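Local coordinates for Abbfa_003403 (Acinetobacter baumannii, PDB 4ZXH), which is a four-domain nonribosomal peptide synthetase whose condensation, adenylation, carrier and thioesterase domains probably add an amino acid to a peptide product and release it, at residues 151-163 against 361-373. Sequence-based numbering, arbitrary orientation.
Sequences DFWSIGLLLRDVS and ERLGGMDEFKELL. With K (potassium ion), chain D; PX4 (1,2-dimyristoyl-sn-glycero-3-phosphocholine), chain C.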
loop_
_atom_site.group_PDB
_atom_site.type_symbol
_atom_site.label_atom_id
_atom_site.label_comp_id
_atom_site.label_asym_id
_atom_site.label_seq_id
_atom_site.Cartn_x
_atom_site.Cartn_y
_atom_site.Cartn_z
ATOM N N ASP A 151 -10.480 -12.572 27.656
ATOM C CA ASP A 151 -9.379 -11.653 27.844
ATOM C C ASP A 151 -8.440 -12.134 28.962
ATOM O O ASP A 151 -8.642 -13.189 29.551
ATOM C CB ASP A 151 -9.923 -10.255 28.148
ATOM C CG ASP A 151 -10.908 -10.260 29.280
ATOM O OD1 ASP A 151 -10.845 -11.198 30.100
ATOM O OD2 ASP A 151 -11.741 -9.326 29.360
ATOM N N PHE A 152 -7.420 -11.337 29.241
ATOM C CA PHE A 152 -6.429 -11.643 30.253
ATOM C C PHE A 152 -7.021 -11.634 31.665
ATOM O O PHE A 152 -6.710 -12.526 32.464
ATOM C CB PHE A 152 -5.278 -10.649 30.154
ATOM C CG PHE A 152 -4.039 -11.083 30.869
ATOM C CD1 PHE A 152 -3.300 -12.170 30.411
ATOM C CD2 PHE A 152 -3.596 -10.393 31.997
ATOM C CE1 PHE A 152 -2.148 -12.576 31.079
ATOM C CE2 PHE A 152 -2.447 -10.786 32.663
ATOM C CZ PHE A 152 -1.725 -11.882 32.204
ATOM N N TRP A 153 -7.867 -10.647 31.976
ATOM C CA TRP A 153 -8.544 -10.639 33.278
ATOM C C TRP A 153 -9.166 -12.031 33.502
ATOM O O TRP A 153 -9.088 -12.577 34.601
ATOM C CB TRP A 153 -9.597 -9.516 33.356
ATOM C CG TRP A 153 -10.287 -9.311 34.699
ATOM C CD1 TRP A 153 -11.515 -9.777 35.061
ATOM C CD2 TRP A 153 -9.802 -8.566 35.825
ATOM N NE1 TRP A 153 -11.830 -9.381 36.329
ATOM C CE2 TRP A 153 -10.794 -8.641 36.829
ATOM C CE3 TRP A 153 -8.618 -7.868 36.097
ATOM C CZ2 TRP A 153 -10.635 -8.040 38.090
ATOM C CZ3 TRP A 153 -8.462 -7.269 37.357
ATOM C CH2 TRP A 153 -9.465 -7.361 38.330
ATOM N N SER A 154 -9.727 -12.621 32.446
ATOM C CA SER A 154 -10.340 -13.951 32.531
ATOM C C SER A 154 -9.311 -15.025 32.825
ATOM O O SER A 154 -9.577 -15.952 33.611
ATOM C CB SER A 154 -11.085 -14.299 31.241
ATOM O OG SER A 154 -12.219 -13.459 31.072
ATOM N N ILE A 155 -8.147 -14.901 32.185
ATOM C CA ILE A 155 -7.032 -15.805 32.435
ATOM C C ILE A 155 -6.720 -15.870 33.930
ATOM O O ILE A 155 -6.586 -16.950 34.501
ATOM C CB ILE A 155 -5.763 -15.377 31.676
ATOM C CG1 ILE A 155 -5.894 -15.662 30.170
ATOM C CG2 ILE A 155 -4.544 -16.082 32.233
ATOM C CD1 ILE A 155 -6.529 -16.985 29.859
ATOM N N GLY A 156 -6.636 -14.710 34.569
ATOM C CA GLY A 156 -6.293 -14.662 35.971
ATOM C C GLY A 156 -7.361 -15.297 36.836
ATOM O O GLY A 156 -7.061 -15.988 37.793
ATOM N N LEU A 157 -8.617 -15.047 36.499
ATOM C CA LEU A 157 -9.713 -15.691 37.182
ATOM C C LEU A 157 -9.576 -17.203 37.069
ATOM O O LEU A 157 -9.840 -17.943 38.011
ATOM C CB LEU A 157 -11.042 -15.238 36.596
ATOM C CG LEU A 157 -11.526 -13.839 36.958
ATOM C CD1 LEU A 157 -12.841 -13.588 36.247
ATOM C CD2 LEU A 157 -11.716 -13.725 38.446
ATOM N N LEU A 158 -9.147 -17.658 35.903
ATOM C CA LEU A 158 -9.111 -19.074 35.637
ATOM C C LEU A 158 -7.870 -19.678 36.274
ATOM O O LEU A 158 -7.930 -20.725 36.935
ATOM C CB LEU A 158 -9.151 -19.309 34.144
ATOM C CG LEU A 158 -9.527 -20.710 33.695
ATOM C CD1 LEU A 158 -10.657 -21.238 34.549
ATOM C CD2 LEU A 158 -9.937 -20.639 32.221
ATOM N N LEU A 159 -6.751 -18.980 36.103
ATOM C CA LEU A 159 -5.476 -19.355 36.714
ATOM C C LEU A 159 -5.580 -19.518 38.230
ATOM O O LEU A 159 -5.074 -20.480 38.807
ATOM C CB LEU A 159 -4.421 -18.311 36.384
ATOM C CG LEU A 159 -3.066 -18.463 37.061
ATOM C CD1 LEU A 159 -2.523 -19.864 36.833
ATOM C CD2 LEU A 159 -2.105 -17.416 36.516
ATOM N N ARG A 160 -6.238 -18.572 38.882
ATOM C CA ARG A 160 -6.305 -18.631 40.317
ATOM C C ARG A 160 -7.165 -19.821 40.727
ATOM O O ARG A 160 -6.766 -20.622 41.564
ATOM C CB ARG A 160 -6.851 -17.336 40.906
ATOM C CG ARG A 160 -6.782 -17.357 42.437
ATOM C CD ARG A 160 -7.061 -16.042 43.125
ATOM N NE ARG A 160 -6.556 -16.198 44.481
ATOM C CZ ARG A 160 -5.315 -15.891 44.850
ATOM N NH1 ARG A 160 -4.463 -15.366 43.962
ATOM N NH2 ARG A 160 -4.924 -16.112 46.103
ATOM N N ASP A 161 -8.333 -19.951 40.115
ATOM C CA ASP A 161 -9.209 -21.078 40.392
ATOM C C ASP A 161 -8.523 -22.432 40.190
ATOM O O ASP A 161 -8.582 -23.293 41.062
ATOM C CB ASP A 161 -10.446 -21.002 39.514
ATOM C CG ASP A 161 -11.556 -21.906 39.991
ATOM O OD1 ASP A 161 -12.173 -21.598 41.047
ATOM O OD2 ASP A 161 -11.820 -22.908 39.292
ATOM N N VAL A 162 -7.861 -22.624 39.054
ATOM C CA VAL A 162 -7.269 -23.926 38.779
ATOM C C VAL A 162 -6.099 -24.212 39.723
ATOM O O VAL A 162 -5.874 -25.354 40.124
ATOM C CB VAL A 162 -6.825 -24.024 37.322
ATOM C CG1 VAL A 162 -6.099 -25.336 37.060
ATOM C CG2 VAL A 162 -8.037 -23.926 36.435
ATOM N N SER A 163 -5.379 -23.169 40.110
ATOM C CA SER A 163 -4.315 -23.312 41.089
ATOM C C SER A 163 -4.838 -23.794 42.449
ATOM O O SER A 163 -4.185 -24.580 43.133
ATOM C CB SER A 163 -3.589 -21.984 41.246
ATOM O OG SER A 163 -2.755 -21.733 40.127
ATOM N N GLU A 361 -1.328 -3.246 31.882
ATOM C CA GLU A 361 -2.125 -4.226 32.587
ATOM C C GLU A 361 -1.512 -4.674 33.899
ATOM O O GLU A 361 -0.367 -5.120 33.938
ATOM C CB GLU A 361 -2.382 -5.435 31.703
ATOM C CG GLU A 361 -3.526 -6.275 32.217
ATOM C CD GLU A 361 -4.230 -7.029 31.115
ATOM O OE1 GLU A 361 -3.727 -7.028 29.965
ATOM O OE2 GLU A 361 -5.301 -7.606 31.406
ATOM N N ARG A 362 -2.291 -4.526 34.969
ATOM C CA ARG A 362 -1.958 -5.108 36.260
ATOM C C ARG A 362 -3.220 -5.747 36.850
ATOM O O ARG A 362 -4.200 -5.056 37.123
ATOM C CB ARG A 362 -1.367 -4.054 37.213
ATOM N N LEU A 363 -3.207 -7.070 37.013
ATOM C CA LEU A 363 -4.303 -7.766 37.690
ATOM C C LEU A 363 -4.274 -7.516 39.190
ATOM O O LEU A 363 -3.205 -7.319 39.771
ATOM C CB LEU A 363 -4.241 -9.267 37.436
ATOM C CG LEU A 363 -4.286 -9.678 35.970
ATOM C CD1 LEU A 363 -4.298 -11.204 35.840
ATOM C CD2 LEU A 363 -5.486 -9.027 35.279
ATOM N N GLY A 364 -5.448 -7.534 39.816
ATOM C CA GLY A 364 -5.529 -7.409 41.261
ATOM C C GLY A 364 -5.813 -8.743 41.919
ATOM O O GLY A 364 -6.433 -9.623 41.318
ATOM N N GLY A 365 -5.373 -8.897 43.162
ATOM C CA GLY A 365 -5.595 -10.137 43.883
ATOM C C GLY A 365 -4.922 -11.311 43.194
ATOM O O GLY A 365 -5.480 -12.413 43.146
ATOM N N MET A 366 -3.734 -11.056 42.637
ATOM C CA MET A 366 -2.878 -12.100 42.077
ATOM C C MET A 366 -1.422 -11.988 42.587
ATOM O O MET A 366 -0.480 -12.283 41.853
ATOM C CB MET A 366 -2.901 -12.045 40.540
ATOM C CG MET A 366 -4.251 -12.381 39.908
ATOM S SD MET A 366 -4.879 -14.058 40.219
ATOM C CE MET A 366 -6.638 -13.712 40.051
ATOM N N ASP A 367 -1.235 -11.579 43.841
ATOM C CA ASP A 367 0.109 -11.369 44.384
ATOM C C ASP A 367 1.045 -12.582 44.277
ATOM O O ASP A 367 2.211 -12.434 43.882
ATOM C CB ASP A 367 0.014 -10.926 45.842
ATOM C CG ASP A 367 -0.585 -9.531 45.993
ATOM O OD1 ASP A 367 -0.685 -8.803 44.980
ATOM O OD2 ASP A 367 -0.958 -9.159 47.130
ATOM N N GLU A 368 0.532 -13.771 44.612
ATOM C CA GLU A 368 1.295 -15.021 44.512
ATOM C C GLU A 368 1.831 -15.279 43.109
ATOM O O GLU A 368 2.815 -15.998 42.952
ATOM C CB GLU A 368 0.440 -16.226 44.931
ATOM C CG GLU A 368 -0.263 -16.136 46.295
ATOM C CD GLU A 368 -1.625 -15.449 46.209
ATOM O OE1 GLU A 368 -1.852 -14.678 45.248
ATOM O OE2 GLU A 368 -2.480 -15.692 47.084
ATOM N N PHE A 369 1.177 -14.694 42.100
ATOM C CA PHE A 369 1.491 -14.935 40.690
ATOM C C PHE A 369 2.213 -13.778 40.020
ATOM O O PHE A 369 2.464 -13.822 38.811
ATOM C CB PHE A 369 0.211 -15.215 39.893
ATOM C CG PHE A 369 -0.567 -16.385 40.386
ATOM C CD1 PHE A 369 -0.377 -17.640 39.838
ATOM C CD2 PHE A 369 -1.495 -16.237 41.405
ATOM C CE1 PHE A 369 -1.109 -18.739 40.301
ATOM C CE2 PHE A 369 -2.216 -17.328 41.880
ATOM C CZ PHE A 369 -2.027 -18.579 41.319
ATOM N N LYS A 370 2.526 -12.738 40.789
ATOM C CA LYS A 370 3.131 -11.523 40.243
ATOM C C LYS A 370 4.376 -11.836 39.403
ATOM O O LYS A 370 4.386 -11.651 38.184
ATOM C CB LYS A 370 3.472 -10.564 41.384
ATOM C CG LYS A 370 4.224 -9.297 40.991
ATOM C CD LYS A 370 4.590 -8.467 42.241
ATOM C CE LYS A 370 5.646 -7.397 41.940
ATOM N NZ LYS A 370 6.973 -7.980 41.560
ATOM N N GLU A 371 5.409 -12.353 40.050
ATOM C CA GLU A 371 6.664 -12.613 39.366
ATOM C C GLU A 371 6.562 -13.713 38.290
ATOM O O GLU A 371 7.292 -13.666 37.302
ATOM C CB GLU A 371 7.742 -12.950 40.401
ATOM C CG GLU A 371 7.878 -11.854 41.444
ATOM C CD GLU A 371 9.073 -12.043 42.357
ATOM O OE1 GLU A 371 9.892 -12.936 42.078
ATOM O OE2 GLU A 371 9.194 -11.305 43.364
ATOM N N LEU A 372 5.653 -14.676 38.457
ATOM C CA LEU A 372 5.459 -15.725 37.439
ATOM C C LEU A 372 4.936 -15.178 36.115
ATOM O O LEU A 372 5.213 -15.734 35.059
ATOM C CB LEU A 372 4.487 -16.799 37.922
ATOM C CG LEU A 372 4.965 -17.784 38.978
ATOM C CD1 LEU A 372 3.847 -18.751 39.315
ATOM C CD2 LEU A 372 6.181 -18.525 38.479
ATOM N N LEU A 373 4.164 -14.100 36.186
ATOM C CA LEU A 373 3.483 -13.554 35.024
ATOM C C LEU A 373 4.285 -12.457 34.325
ATOM O O LEU A 373 3.861 -11.943 33.295
ATOM C CB LEU A 373 2.115 -13.006 35.429
ATOM C CG LEU A 373 1.070 -14.019 35.891
ATOM C CD1 LEU A 373 -0.274 -13.348 36.149
ATOM C CD2 LEU A 373 0.921 -15.108 34.850
HETATM K K K D . 7.990 -14.736 34.693
HETATM O O1 PX4 C . 1.331 -39.518 30.801
HETATM O O2 PX4 C . 3.728 -39.097 31.737
HETATM P P1 PX4 C . 2.232 -39.093 31.940
HETATM O O3 PX4 C . 1.890 -39.932 33.279
HETATM C C1 PX4 C . 1.402 -41.275 33.288
HETATM C C2 PX4 C . 1.458 -41.799 34.727
HETATM N N1 PX4 C . 0.766 -43.094 34.905
HETATM C C3 PX4 C . 0.979 -43.969 33.739
HETATM C C4 PX4 C . 1.294 -43.759 36.109
HETATM C C5 PX4 C . -0.674 -42.869 35.099
HETATM O O4 PX4 C . 1.787 -37.620 32.440
HETATM C C6 PX4 C . 2.676 -36.503 32.543
HETATM C C7 PX4 C . 1.869 -35.228 32.318
HETATM C C8 PX4 C . 0.765 -35.625 31.341
HETATM O O5 PX4 C . -0.070 -34.509 31.044
HETATM C C9 PX4 C . -1.496 -34.673 30.790
HETATM O O6 PX4 C . -2.037 -35.747 30.987
HETATM C C10 PX4 C . -2.301 -33.499 30.292
HETATM C C11 PX4 C . -3.139 -32.897 31.410
HETATM C C12 PX4 C . -2.785 -31.427 31.573
HETATM C C13 PX4 C . -4.042 -30.639 31.917
HETATM C C14 PX4 C . -3.848 -29.870 33.213
HETATM C C15 PX4 C . -5.209 -29.440 33.728
HETATM C C16 PX4 C . -5.255 -27.933 33.875
HETATM C C17 PX4 C . -6.675 -27.468 34.134
HETATM C C18 PX4 C . -7.388 -27.179 32.814
HETATM C C19 PX4 C . -7.519 -25.688 32.551
HETATM C C20 PX4 C . -7.728 -25.438 31.061
HETATM C C21 PX4 C . -7.976 -23.954 30.788
HETATM C C22 PX4 C . -7.514 -23.525 29.404
HETATM O O7 PX4 C . 1.300 -34.746 33.546
HETATM C C23 PX4 C . 1.500 -33.306 33.751
HETATM O O8 PX4 C . 2.463 -32.796 33.213
HETATM C C24 PX4 C . 0.524 -32.474 34.589
HETATM C C25 PX4 C . 0.873 -30.985 34.748
HETATM C C26 PX4 C . -0.241 -30.178 35.440
HETATM C C27 PX4 C . 0.050 -28.666 35.513
HETATM C C28 PX4 C . -1.021 -27.850 36.245
HETATM C C29 PX4 C . -0.721 -26.342 36.307
HETATM C C30 PX4 C . -1.770 -25.543 37.096
HETATM C C31 PX4 C . -2.005 -24.083 36.637
HETATM C C32 PX4 C . -2.894 -24.033 35.385
HETATM C C33 PX4 C . -3.614 -22.706 35.102
HETATM C C34 PX4 C . -4.049 -22.603 33.637
HETATM C C35 PX4 C . -5.315 -21.786 33.364
HETATM C C36 PX4 C . -5.046 -20.612 32.435
#
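Arg-160 grips Glu-368 end-on in a two-pronged salt bridge: Arg-160 NH1 lies 3.0 Å from Glu-368 OE1 and Arg-160 NH2 2.7 Å from Glu-368 OE2, both hydrogen bonds nearly straight (166° and 170°). The carboxylate oxygens lie in the guanidinium plane, yet each is approached from above the carboxylate plane. A fully stretched side chain carries the arginine across to the loop; the bend of Glu-368 at chi2 brings its carboxylate back to meet it. Next to it, the flexible, unbranched Met-366 crosses the Arg-160 stem, Met-366 CE 3.7 Å from Arg-160 CB, and rests CE against Gly-156 O. Gly-156, lacking a side chain, admits Leu-363 CD1. All this belongs to the condensation domain, where 361-373 follows strand 356-360 and lies along helix 152-165. Branched Leu-363 has one methyl for each of two rings, CD1 3.7 Å from Phe-152 CE2 and CD2 3.4 Å from Trp-153 CE3, while Trp-153 NE1 hydrogen-bonds to Arg-291 O. Toward the far end, apolar Leu-159 packs against the Phe-369 ring, and Leu-159 CD1 touches the bound phospholipid. Just beyond Phe-369, the carbonyls of Glu-371 and Leu-372 bind potassium with those of Leu-374 and Ile-376 and the hydroxyl of Ser-391.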